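Local coordinates for protein thiosulfate reductase (Thermus thermophilus, PDB 2VPZ) that binds a molybdenum–bis-MGD cofactor and a [4Fe-4S] cluster and probably reduces sulfur compounds such as polysulfide or thiosulfate, at residues Asp122-Lys127 / Arg523-Arg528; Lys126-Ile131 / Ile140-His145; Thr258-Ala263 / Thr305-Gln310. All coordinates share one frame; numbering follows the deposited sequence.

Interactions 1 and 2 use helix 117-134, and interaction 3 lies on the opposite side of the chain's centre, about 57 and 49 Å from them between centres. The first two also touch: Arg528 O of helix 518-528 packs against Leu129 CD1 of the shared helix at 4.3 Å. That helix meets another helix in interaction 1 and a strand of the five-stranded parallel sheet in interaction 2. Interaction 1 carries the charge: a salt-bridge network at a solvent-facing margin, with apolar packing below. Interaction 2 is buried and apolar at the helix, and polar where His145 reaches the cofactor. Interaction 3 is likewise buried and has no bond across, joining a helix to a helix-to-helix turn.

Interaction 1: Asp122-Lys127 / Arg523-Arg528; sequences DHIAKK and RELGLR
Asp122 and Arg528 form a salt bridge that ties helix 117-134 to helix 518-528, two helices that both reach Phe436 of the parallel β-sheet in this α/β fold. Asp122 OD1 lies 2.4 Å from Arg528 NH1, too short to be taken literally, so the pairing is clear but its exact length is doubtful. The oxygen sits at the guanidinium edge, near its plane, while the carboxylate is turned 45° from that plane. Asp122's CB points away from the partner helix; with CG beside the backbone N and anti to the carbonyl carbon, the carboxylate swings back to meet the arginine.

The guanidinium is also held from its own helix, one turn back. Arg528 NE donates to Glu524 O at 2.9 Å, and Arg528 NH2 donates to Glu524 OE1 at 3.2 Å along a nearly straight bond (168°). Both acceptors lie in the guanidinium plane, so this side-on grip fixes the rotation of the group and presents NH1 to Asp122. The bends at chi2 and chi3 fold the arginine chain back to allow it. Glu524 OE2 continues the network to Arg523 NH1 at 3.4 Å, a carboxylate shared by two arginines and so probably stabilised in its charged form. Arg523 NE in turn bonds Trp537 O.

Beneath this charged margin the contact becomes apolar and buried. The short helix segments approach to 9.8 Å and cross at -45°. Ile124 and Leu525 meet obliquely by their methyls, Ile124 CG2 against Leu525 CD2 at 3.8 Å, and both rest on Phe436; Leu121, a neighbour on the first helix, covers Leu525 and Arg528. The backbones come nearest beside the small Ala125, whose CB packs against Arg528 CB at 3.8 Å.

Interaction 2: Lys126-Ile131 / Ile140-His145; sequences KKMLEI and IAFFGH. With MGD (2-amino-5,6-dimercapto-7-methyl-3,7,8a,9-tetrahydro-8-oxa-1,3,9,10-tetraaza-anthracen-4-one guanosine dinucleotide), chain H.
Met128 reaches from helix 117-134 over the end of Ile140, laying its terminal methyl CE 3.5 Å from Ile140 CD1. The two side chains cross at about a right angle, and Met128 CB and CG also pass near the same isoleucine methyl, giving it several carbons to rest on. A bend at chi3 (68°) turns CE out of the extended part of the chain and also brings it to the rim of Phe142, 3.8 Å from CZ. The methyl therefore touches the edge of that ring, close to its plane, while the ring meets Phe436 of the neighbouring strand. One turn further along, Ile131 CG2 packs on Ile140 CG1 at 4.0 Å. All four side chains are buried, and Leu461 and Trp160 help enclose Met128 and Ile140 respectively.

At the other end of 140-145 the chemistry is polar. His145 ND1 donates to the phosphate oxygen O1A of MGD at 3.0 Å (N-H...O angle 142°), with the oxygen at the ring edge, near its plane. NE2 bonds Ser169 OG, so the imidazole is held from two sides and its rotation is set. A leucine in place of His145 would remove both ring nitrogens and would probably leave O1A and Ser169 OG without these partners.

Helix 117-134 thus covers the start of strand 141-144 while the cofactor's diphosphate is met just past the strand's C-terminal end, the usual place for a nucleotide-type cofactor in a parallel α/β sheet and part of the MGD pocket here.

Interaction 3: Thr258-Ala263 / Thr305-Gln310; sequences TALLLA and TEIPAQ
Thr305 meets Leu260 where a tight connection between two consecutive helices, 298-305 and 309-320, packs on helix 257-270. Its OG1 comes against the flank of Leu260, 3.7 Å from CB, and lies 4.3 Å from Ala259 CB; the contact is van der Waals, and it falls where the backbones are nearest. Glu306 then takes a positive phi of 81°, which ends the helical path, and its OE1 forms a salt bridge with Arg689. Ile307 comes back in toward helix 257-270. Pro308 occupies the N-cap position of helix 309-320, and Ala309 N makes a weak hydrogen bond to Glu302 OE2 of the helix before the turn.

Ile312 of the new helix touches Leu260, Thr305 and Ile307, helping to close this small buried cluster, whose Leu260 side chain is about 8 Å from a bound MGD. Leu260 stretches into the turn because its CG lies opposite the backbone N (chi1 -171°), beside the carbonyl carbon. Its side chain crosses that of Ile307 at about a right angle, and the isoleucine's CD1 methyl meets Leu260 CG at 4.0 Å.

Interaction 1: Asp122-Lys127 / Arg523-Arg528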
loop_
_atom_site.group_PDB
_atom_site.type_symbol
_atom_site.label_atom_id
_atom_site.label_comp_id
_atom_site.label_asym_id
_atom_site.label_seq_id
_atom_site.Cartn_x
_atom_site.Cartn_y
_atom_site.Cartn_z
ATOM N N ASP A 122 38.861 -33.784 46.625
ATOM C CA ASP A 122 39.118 -34.473 47.919
ATOM C C ASP A 122 38.315 -33.784 49.023
ATOM O O ASP A 122 37.655 -34.421 49.861
ATOM C CB ASP A 122 40.586 -34.418 48.360
ATOM C CG ASP A 122 41.500 -35.419 47.627
ATOM O OD1 ASP A 122 40.982 -36.254 46.869
ATOM O OD2 ASP A 122 42.730 -35.344 47.849
ATOM N N HIS A 123 38.423 -32.457 49.029
ATOM C CA HIS A 123 37.728 -31.598 49.980
ATOM C C HIS A 123 36.200 -31.860 49.945
ATOM O O HIS A 123 35.558 -31.901 51.000
ATOM C CB HIS A 123 38.061 -30.105 49.712
ATOM C CG HIS A 123 37.542 -29.139 50.722
ATOM N ND1 HIS A 123 36.315 -28.564 50.630
ATOM C CD2 HIS A 123 38.079 -28.670 51.855
ATOM C CE1 HIS A 123 36.104 -27.786 51.670
ATOM N NE2 HIS A 123 37.169 -27.833 52.436
ATOM N N ILE A 124 35.613 -32.054 48.763
ATOM C CA ILE A 124 34.171 -32.339 48.653
ATOM C C ILE A 124 33.818 -33.750 49.209
ATOM O O ILE A 124 32.947 -33.859 50.073
ATOM C CB ILE A 124 33.638 -32.136 47.153
ATOM C CG1 ILE A 124 33.636 -30.657 46.782
ATOM C CG2 ILE A 124 32.211 -32.728 47.024
ATOM C CD1 ILE A 124 33.953 -30.351 45.298
ATOM N N ALA A 125 34.490 -34.819 48.759
ATOM C CA ALA A 125 34.248 -36.182 49.291
ATOM C C ALA A 125 34.450 -36.275 50.837
ATOM O O ALA A 125 33.624 -36.870 51.547
ATOM C CB ALA A 125 35.146 -37.238 48.573
ATOM N N LYS A 126 35.530 -35.701 51.356
ATOM C CA LYS A 126 35.795 -35.700 52.804
ATOM C C LYS A 126 34.559 -35.142 53.578
ATOM O O LYS A 126 34.053 -35.788 54.510
ATOM C CB LYS A 126 37.059 -34.871 53.127
ATOM C CG LYS A 126 37.848 -35.283 54.387
ATOM C CD LYS A 126 37.610 -34.321 55.561
ATOM C CE LYS A 126 38.857 -34.160 56.452
ATOM N NZ LYS A 126 39.069 -32.741 56.908
ATOM N N LYS A 127 34.075 -33.970 53.155
ATOM C CA LYS A 127 32.902 -33.266 53.725
ATOM C C LYS A 127 31.584 -34.045 53.555
ATOM O O LYS A 127 30.751 -34.101 54.478
ATOM C CB LYS A 127 32.741 -31.863 53.103
ATOM C CG LYS A 127 33.451 -30.720 53.839
ATOM C CD LYS A 127 32.642 -30.265 55.063
ATOM C CE LYS A 127 33.532 -29.618 56.134
ATOM N NZ LYS A 127 34.305 -28.426 55.631
ATOM N N ARG A 523 32.352 -38.968 37.561
ATOM C CA ARG A 523 33.191 -40.145 37.746
ATOM C C ARG A 523 34.290 -39.910 38.839
ATOM O O ARG A 523 34.498 -40.756 39.701
ATOM C CB ARG A 523 33.868 -40.524 36.423
ATOM C CG ARG A 523 34.663 -41.797 36.455
ATOM C CD ARG A 523 35.025 -42.232 35.059
ATOM N NE ARG A 523 36.095 -43.232 35.024
ATOM C CZ ARG A 523 37.322 -43.081 35.518
ATOM N NH1 ARG A 523 37.676 -41.955 36.111
ATOM N NH2 ARG A 523 38.205 -44.069 35.422
ATOM N N GLU A 524 34.967 -38.761 38.796
ATOM C CA GLU A 524 36.012 -38.398 39.776
ATOM C C GLU A 524 35.512 -38.297 41.233
ATOM O O GLU A 524 36.275 -38.500 42.180
ATOM C CB GLU A 524 36.733 -37.115 39.378
ATOM C CG GLU A 524 37.648 -37.269 38.179
ATOM C CD GLU A 524 38.776 -38.261 38.444
ATOM O OE1 GLU A 524 39.443 -38.108 39.494
ATOM O OE2 GLU A 524 38.973 -39.186 37.618
ATOM N N LEU A 525 34.247 -37.930 41.405
ATOM C CA LEU A 525 33.637 -37.841 42.733
ATOM C C LEU A 525 33.133 -39.257 43.103
ATOM O O LEU A 525 33.219 -39.674 44.265
ATOM C CB LEU A 525 32.475 -36.806 42.778
ATOM C CG LEU A 525 32.871 -35.310 42.777
ATOM C CD1 LEU A 525 31.705 -34.385 42.352
ATOM C CD2 LEU A 525 33.422 -34.910 44.168
ATOM N N GLY A 526 32.642 -39.981 42.093
ATOM C CA GLY A 526 32.131 -41.336 42.222
ATOM C C GLY A 526 33.130 -42.386 42.680
ATOM O O GLY A 526 32.783 -43.320 43.413
ATOM N N LEU A 527 34.377 -42.239 42.243
ATOM C CA LEU A 527 35.475 -43.116 42.647
ATOM C C LEU A 527 35.859 -42.777 44.133
ATOM O O LEU A 527 36.078 -43.691 44.938
ATOM C CB LEU A 527 36.689 -43.017 41.665
ATOM C CG LEU A 527 36.481 -43.376 40.168
ATOM C CD1 LEU A 527 37.835 -43.605 39.446
ATOM C CD2 LEU A 527 35.585 -44.631 40.032
ATOM N N ARG A 528 35.891 -41.497 44.486
ATOM C CA ARG A 528 36.154 -41.015 45.862
ATOM C C ARG A 528 35.064 -41.362 46.995
ATOM O O ARG A 528 35.416 -41.231 48.172
ATOM C CB ARG A 528 36.435 -39.468 45.840
ATOM C CG ARG A 528 37.873 -38.963 45.512
ATOM C CD ARG A 528 37.830 -37.600 44.793
ATOM N NE ARG A 528 38.621 -37.571 43.560
ATOM C CZ ARG A 528 39.868 -37.129 43.470
ATOM N NH1 ARG A 528 40.472 -36.665 44.547
ATOM N NH2 ARG A 528 40.513 -37.151 42.307
#

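Interaction 2: Lys126-Ile131 / Ile140-His145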
loop_
_atom_site.group_PDB
_atom_site.type_symbol
_atom_site.label_atom_id
_atom_site.label_comp_id
_atom_site.label_asym_id
_atom_site.label_seq_id
_atom_site.Cartn_x
_atom_site.Cartn_y
_atom_site.Cartn_z
ATOM N N LYS A 126 35.530 -35.701 51.356
ATOM C CA LYS A 126 35.795 -35.700 52.804
ATOM C C LYS A 126 34.559 -35.142 53.578
ATOM O O LYS A 126 34.053 -35.788 54.510
ATOM C CB LYS A 126 37.059 -34.871 53.127
ATOM C CG LYS A 126 37.848 -35.283 54.387
ATOM C CD LYS A 126 37.610 -34.321 55.561
ATOM C CE LYS A 126 38.857 -34.160 56.452
ATOM N NZ LYS A 126 39.069 -32.741 56.908
ATOM N N LYS A 127 34.075 -33.970 53.155
ATOM C CA LYS A 127 32.902 -33.266 53.725
ATOM C C LYS A 127 31.584 -34.045 53.555
ATOM O O LYS A 127 30.751 -34.101 54.478
ATOM C CB LYS A 127 32.741 -31.863 53.103
ATOM C CG LYS A 127 33.451 -30.720 53.839
ATOM C CD LYS A 127 32.642 -30.265 55.063
ATOM C CE LYS A 127 33.532 -29.618 56.134
ATOM N NZ LYS A 127 34.305 -28.426 55.631
ATOM N N MET A 128 31.398 -34.634 52.373
ATOM C CA MET A 128 30.208 -35.420 52.047
ATOM C C MET A 128 30.102 -36.676 52.925
ATOM O O MET A 128 29.000 -37.070 53.337
ATOM C CB MET A 128 30.206 -35.845 50.553
ATOM C CG MET A 128 30.050 -34.730 49.509
ATOM S SD MET A 128 29.696 -35.343 47.824
ATOM C CE MET A 128 28.022 -36.034 48.036
ATOM N N LEU A 129 31.249 -37.291 53.207
ATOM C CA LEU A 129 31.339 -38.517 54.010
ATOM C C LEU A 129 30.994 -38.268 55.492
ATOM O O LEU A 129 30.337 -39.106 56.140
ATOM C CB LEU A 129 32.735 -39.187 53.815
ATOM C CG LEU A 129 32.985 -39.747 52.395
ATOM C CD1 LEU A 129 34.460 -40.141 52.187
ATOM C CD2 LEU A 129 32.054 -40.954 52.133
ATOM N N GLU A 130 31.394 -37.104 55.999
ATOM C CA GLU A 130 31.103 -36.673 57.370
ATOM C C GLU A 130 29.602 -36.480 57.572
ATOM O O GLU A 130 29.071 -36.860 58.622
ATOM C CB GLU A 130 31.825 -35.371 57.720
ATOM C CG GLU A 130 33.334 -35.448 57.846
ATOM C CD GLU A 130 33.972 -34.075 58.024
ATOM O OE1 GLU A 130 33.196 -33.105 58.160
ATOM O OE2 GLU A 130 35.219 -33.973 58.024
ATOM N N ILE A 131 28.933 -35.876 56.589
ATOM C CA ILE A 131 27.476 -35.642 56.656
ATOM C C ILE A 131 26.753 -37.004 56.657
ATOM O O ILE A 131 25.731 -37.176 57.324
ATOM C CB ILE A 131 26.940 -34.746 55.417
ATOM C CG1 ILE A 131 27.383 -33.289 55.578
ATOM C CG2 ILE A 131 25.388 -34.825 55.319
ATOM C CD1 ILE A 131 27.576 -32.518 54.256
ATOM N N ILE A 140 21.854 -34.943 51.739
ATOM C CA ILE A 140 22.490 -34.197 50.663
ATOM C C ILE A 140 21.494 -33.998 49.475
ATOM O O ILE A 140 20.998 -34.970 48.891
ATOM C CB ILE A 140 23.857 -34.877 50.184
ATOM C CG1 ILE A 140 24.814 -35.013 51.368
ATOM C CG2 ILE A 140 24.500 -34.039 49.057
ATOM C CD1 ILE A 140 26.324 -35.120 51.006
ATOM N N ALA A 141 21.144 -32.736 49.189
ATOM C CA ALA A 141 20.248 -32.391 48.086
ATOM C C ALA A 141 21.099 -32.124 46.866
ATOM O O ALA A 141 22.203 -31.555 46.949
ATOM C CB ALA A 141 19.362 -31.132 48.408
ATOM N N PHE A 142 20.593 -32.576 45.718
ATOM C CA PHE A 142 21.224 -32.452 44.414
ATOM C C PHE A 142 20.250 -31.694 43.451
ATOM O O PHE A 142 19.257 -32.276 43.032
ATOM C CB PHE A 142 21.570 -33.867 43.894
ATOM C CG PHE A 142 22.636 -34.634 44.714
ATOM C CD1 PHE A 142 22.286 -35.419 45.827
ATOM C CD2 PHE A 142 23.990 -34.512 44.391
ATOM C CE1 PHE A 142 23.287 -36.070 46.606
ATOM C CE2 PHE A 142 25.001 -35.146 45.151
ATOM C CZ PHE A 142 24.654 -35.920 46.262
ATOM N N PHE A 143 20.510 -30.407 43.151
ATOM C CA PHE A 143 19.651 -29.597 42.242
ATOM C C PHE A 143 20.430 -29.429 40.892
ATOM O O PHE A 143 21.634 -29.285 40.884
ATOM C CB PHE A 143 19.340 -28.160 42.803
ATOM C CG PHE A 143 18.449 -28.102 44.083
ATOM C CD1 PHE A 143 18.261 -26.866 44.741
ATOM C CD2 PHE A 143 17.801 -29.234 44.622
ATOM C CE1 PHE A 143 17.473 -26.746 45.897
ATOM C CE2 PHE A 143 16.994 -29.134 45.793
ATOM C CZ PHE A 143 16.830 -27.883 46.427
ATOM N N GLY A 144 19.765 -29.465 39.747
ATOM C CA GLY A 144 20.527 -29.304 38.531
ATOM C C GLY A 144 19.711 -29.113 37.299
ATOM O O GLY A 144 18.497 -29.345 37.304
ATOM N N HIS A 145 20.365 -28.686 36.228
ATOM C CA HIS A 145 19.697 -28.487 34.961
ATOM C C HIS A 145 20.642 -28.599 33.767
ATOM O O HIS A 145 21.855 -28.595 33.944
ATOM C CB HIS A 145 18.932 -27.125 34.944
ATOM C CG HIS A 145 17.584 -27.198 34.338
ATOM N ND1 HIS A 145 16.750 -26.125 34.185
ATOM C CD2 HIS A 145 16.933 -28.249 33.847
ATOM C CE1 HIS A 145 15.628 -26.530 33.620
ATOM N NE2 HIS A 145 15.721 -27.823 33.403
HETATM P PB MGD H . 19.139 -20.180 33.876
HETATM O O1B MGD H . 18.805 -18.822 34.412
HETATM O O2B MGD H . 19.588 -20.321 32.454
HETATM O O3B MGD H . 17.876 -21.078 34.326
HETATM O O3A MGD H . 15.944 -22.457 35.135
HETATM P PA MGD H . 17.527 -22.532 34.952
HETATM O O1A MGD H . 18.042 -23.483 33.883
HETATM O O2A MGD H . 18.087 -22.580 36.329
HETATM O "O5'" MGD H . 20.299 -20.804 34.726
HETATM C "C5'" MGD H . 21.304 -21.633 34.139
HETATM C "C4'" MGD H . 22.471 -21.653 35.126
HETATM O "O4'" MGD H . 23.281 -22.678 34.563
HETATM C "C3'" MGD H . 23.324 -20.412 35.156
HETATM O "O3'" MGD H . 23.969 -20.415 36.436
HETATM C "C2'" MGD H . 24.319 -20.686 34.018
HETATM O "O2'" MGD H . 25.459 -19.903 34.255
HETATM C "C1'" MGD H . 24.593 -22.186 34.150
HETATM N N9 MGD H . 25.090 -22.953 32.946
HETATM C C8 MGD H . 24.767 -22.728 31.671
HETATM N N7 MGD H . 25.333 -23.604 30.810
HETATM C C5 MGD H . 26.033 -24.493 31.549
HETATM C C6 MGD H . 26.862 -25.756 31.308
HETATM O O6 MGD H . 27.105 -26.210 30.135
HETATM N N1 MGD H . 27.370 -26.361 32.433
HETATM C C2 MGD H . 27.176 -25.907 33.710
HETATM N N2 MGD H . 27.697 -26.523 34.815
HETATM N N3 MGD H . 26.431 -24.817 33.935
HETATM C C4 MGD H . 25.850 -24.048 32.955
HETATM C C10 MGD H . 15.019 -22.829 34.067
HETATM C C11 MGD H . 13.655 -22.906 34.665
HETATM O O11 MGD H . 13.526 -21.744 35.487
HETATM C C12 MGD H . 12.503 -23.033 33.738
HETATM S S12 MGD H . 12.475 -24.195 32.479
HETATM C C13 MGD H . 11.395 -22.305 33.879
HETATM S S13 MGD H . 10.065 -22.323 32.881
HETATM C C14 MGD H . 11.110 -21.389 34.939
HETATM N N15 MGD H . 11.042 -20.011 34.374
HETATM C C16 MGD H . 10.996 -19.024 35.329
HETATM C C17 MGD H . 10.396 -17.694 35.193
HETATM O O17 MGD H . 9.886 -17.326 34.092
HETATM N N18 MGD H . 10.390 -16.896 36.262
HETATM C C19 MGD H . 10.913 -17.247 37.453
HETATM N N19 MGD H . 10.954 -16.382 38.510
HETATM N N20 MGD H . 11.441 -18.460 37.632
HETATM C C21 MGD H . 11.541 -19.358 36.658
HETATM N N22 MGD H . 12.145 -20.531 36.875
HETATM C C23 MGD H . 12.181 -21.621 35.960
#

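Interaction 3: Thr258-Ala263 / Thr305-Gln310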
loop_
_atom_site.group_PDB
_atom_site.type_symbol
_atom_site.label_atom_id
_atom_site.label_comp_id
_atom_site.label_asym_id
_atom_site.label_seq_id
_atom_site.Cartn_x
_atom_site.Cartn_y
_atom_site.Cartn_z
ATOM N N THR A 258 -9.867 -21.381 33.508
ATOM C CA THR A 258 -10.613 -22.606 33.707
ATOM C C THR A 258 -12.134 -22.359 33.503
ATOM O O THR A 258 -12.838 -23.273 33.098
ATOM C CB THR A 258 -10.342 -23.252 35.107
ATOM O OG1 THR A 258 -8.963 -23.133 35.438
ATOM C CG2 THR A 258 -10.729 -24.751 35.078
ATOM N N ALA A 259 -12.624 -21.138 33.743
ATOM C CA ALA A 259 -14.058 -20.828 33.538
ATOM C C ALA A 259 -14.441 -20.801 32.039
ATOM O O ALA A 259 -15.563 -21.154 31.656
ATOM C CB ALA A 259 -14.454 -19.477 34.205
ATOM N N LEU A 260 -13.484 -20.348 31.217
ATOM C CA LEU A 260 -13.607 -20.258 29.757
ATOM C C LEU A 260 -13.483 -21.725 29.209
ATOM O O LEU A 260 -14.232 -22.137 28.306
ATOM C CB LEU A 260 -12.551 -19.282 29.172
ATOM C CG LEU A 260 -12.468 -18.765 27.720
ATOM C CD1 LEU A 260 -11.303 -19.435 26.975
ATOM C CD2 LEU A 260 -13.804 -18.981 26.980
ATOM N N LEU A 261 -12.582 -22.529 29.762
ATOM C CA LEU A 261 -12.462 -23.931 29.330
ATOM C C LEU A 261 -13.740 -24.749 29.719
ATOM O O LEU A 261 -14.274 -25.468 28.883
ATOM C CB LEU A 261 -11.165 -24.581 29.863
ATOM C CG LEU A 261 -9.881 -24.074 29.164
ATOM C CD1 LEU A 261 -8.640 -24.290 30.055
ATOM C CD2 LEU A 261 -9.715 -24.759 27.793
ATOM N N LEU A 262 -14.235 -24.622 30.952
ATOM C CA LEU A 262 -15.470 -25.328 31.378
ATOM C C LEU A 262 -16.711 -24.965 30.508
ATOM O O LEU A 262 -17.517 -25.843 30.171
ATOM C CB LEU A 262 -15.801 -25.070 32.871
ATOM C CG LEU A 262 -14.815 -25.600 33.925
ATOM C CD1 LEU A 262 -15.209 -25.105 35.317
ATOM C CD2 LEU A 262 -14.758 -27.137 33.893
ATOM N N ALA A 263 -16.854 -23.685 30.154
ATOM C CA ALA A 263 -17.971 -23.198 29.316
ATOM C C ALA A 263 -17.864 -23.662 27.844
ATOM O O ALA A 263 -18.863 -23.706 27.122
ATOM C CB ALA A 263 -18.107 -21.639 29.390
ATOM N N THR A 305 -14.796 -14.164 33.350
ATOM C CA THR A 305 -13.835 -14.159 32.250
ATOM C C THR A 305 -13.680 -12.779 31.574
ATOM O O THR A 305 -12.572 -12.297 31.251
ATOM C CB THR A 305 -14.311 -15.344 31.319
ATOM O OG1 THR A 305 -13.412 -16.446 31.408
ATOM C CG2 THR A 305 -14.599 -14.872 29.908
ATOM N N GLU A 306 -14.823 -12.140 31.424
ATOM C CA GLU A 306 -14.942 -10.821 30.858
ATOM C C GLU A 306 -14.933 -10.792 29.343
ATOM O O GLU A 306 -14.840 -9.735 28.724
ATOM C CB GLU A 306 -13.882 -9.919 31.446
ATOM C CG GLU A 306 -14.333 -9.239 32.713
ATOM C CD GLU A 306 -13.345 -8.206 33.175
ATOM O OE1 GLU A 306 -12.648 -7.655 32.298
ATOM O OE2 GLU A 306 -13.281 -7.952 34.397
ATOM N N ILE A 307 -15.018 -11.982 28.765
ATOM C CA ILE A 307 -15.094 -12.197 27.321
ATOM C C ILE A 307 -16.620 -12.314 27.052
ATOM O O ILE A 307 -17.293 -13.089 27.750
ATOM C CB ILE A 307 -14.396 -13.534 26.930
ATOM C CG1 ILE A 307 -12.894 -13.417 27.121
ATOM C CG2 ILE A 307 -14.823 -13.987 25.506
ATOM C CD1 ILE A 307 -12.243 -14.767 27.333
ATOM N N PRO A 308 -17.181 -11.571 26.055
ATOM C CA PRO A 308 -18.635 -11.673 25.792
ATOM C C PRO A 308 -19.163 -13.127 25.564
ATOM O O PRO A 308 -18.440 -13.968 25.022
ATOM C CB PRO A 308 -18.859 -10.769 24.564
ATOM C CG PRO A 308 -17.619 -9.859 24.508
ATOM C CD PRO A 308 -16.503 -10.761 25.032
ATOM N N ALA A 309 -20.400 -13.429 25.967
ATOM C CA ALA A 309 -20.950 -14.785 25.788
ATOM C C ALA A 309 -21.061 -15.287 24.321
ATOM O O ALA A 309 -20.922 -16.490 24.082
ATOM C CB ALA A 309 -22.318 -14.918 26.508
ATOM N N GLN A 310 -21.302 -14.383 23.361
ATOM C CA GLN A 310 -21.411 -14.720 21.912
ATOM C C GLN A 310 -20.041 -15.234 21.421
ATOM O O GLN A 310 -19.945 -16.297 20.769
ATOM C CB GLN A 310 -21.889 -13.514 21.070
ATOM C CG GLN A 310 -22.047 -13.763 19.530
ATOM C CD GLN A 310 -23.164 -14.757 19.128
ATOM O OE1 GLN A 310 -23.165 -15.925 19.549
ATOM N NE2 GLN A 310 -24.111 -14.291 18.297
#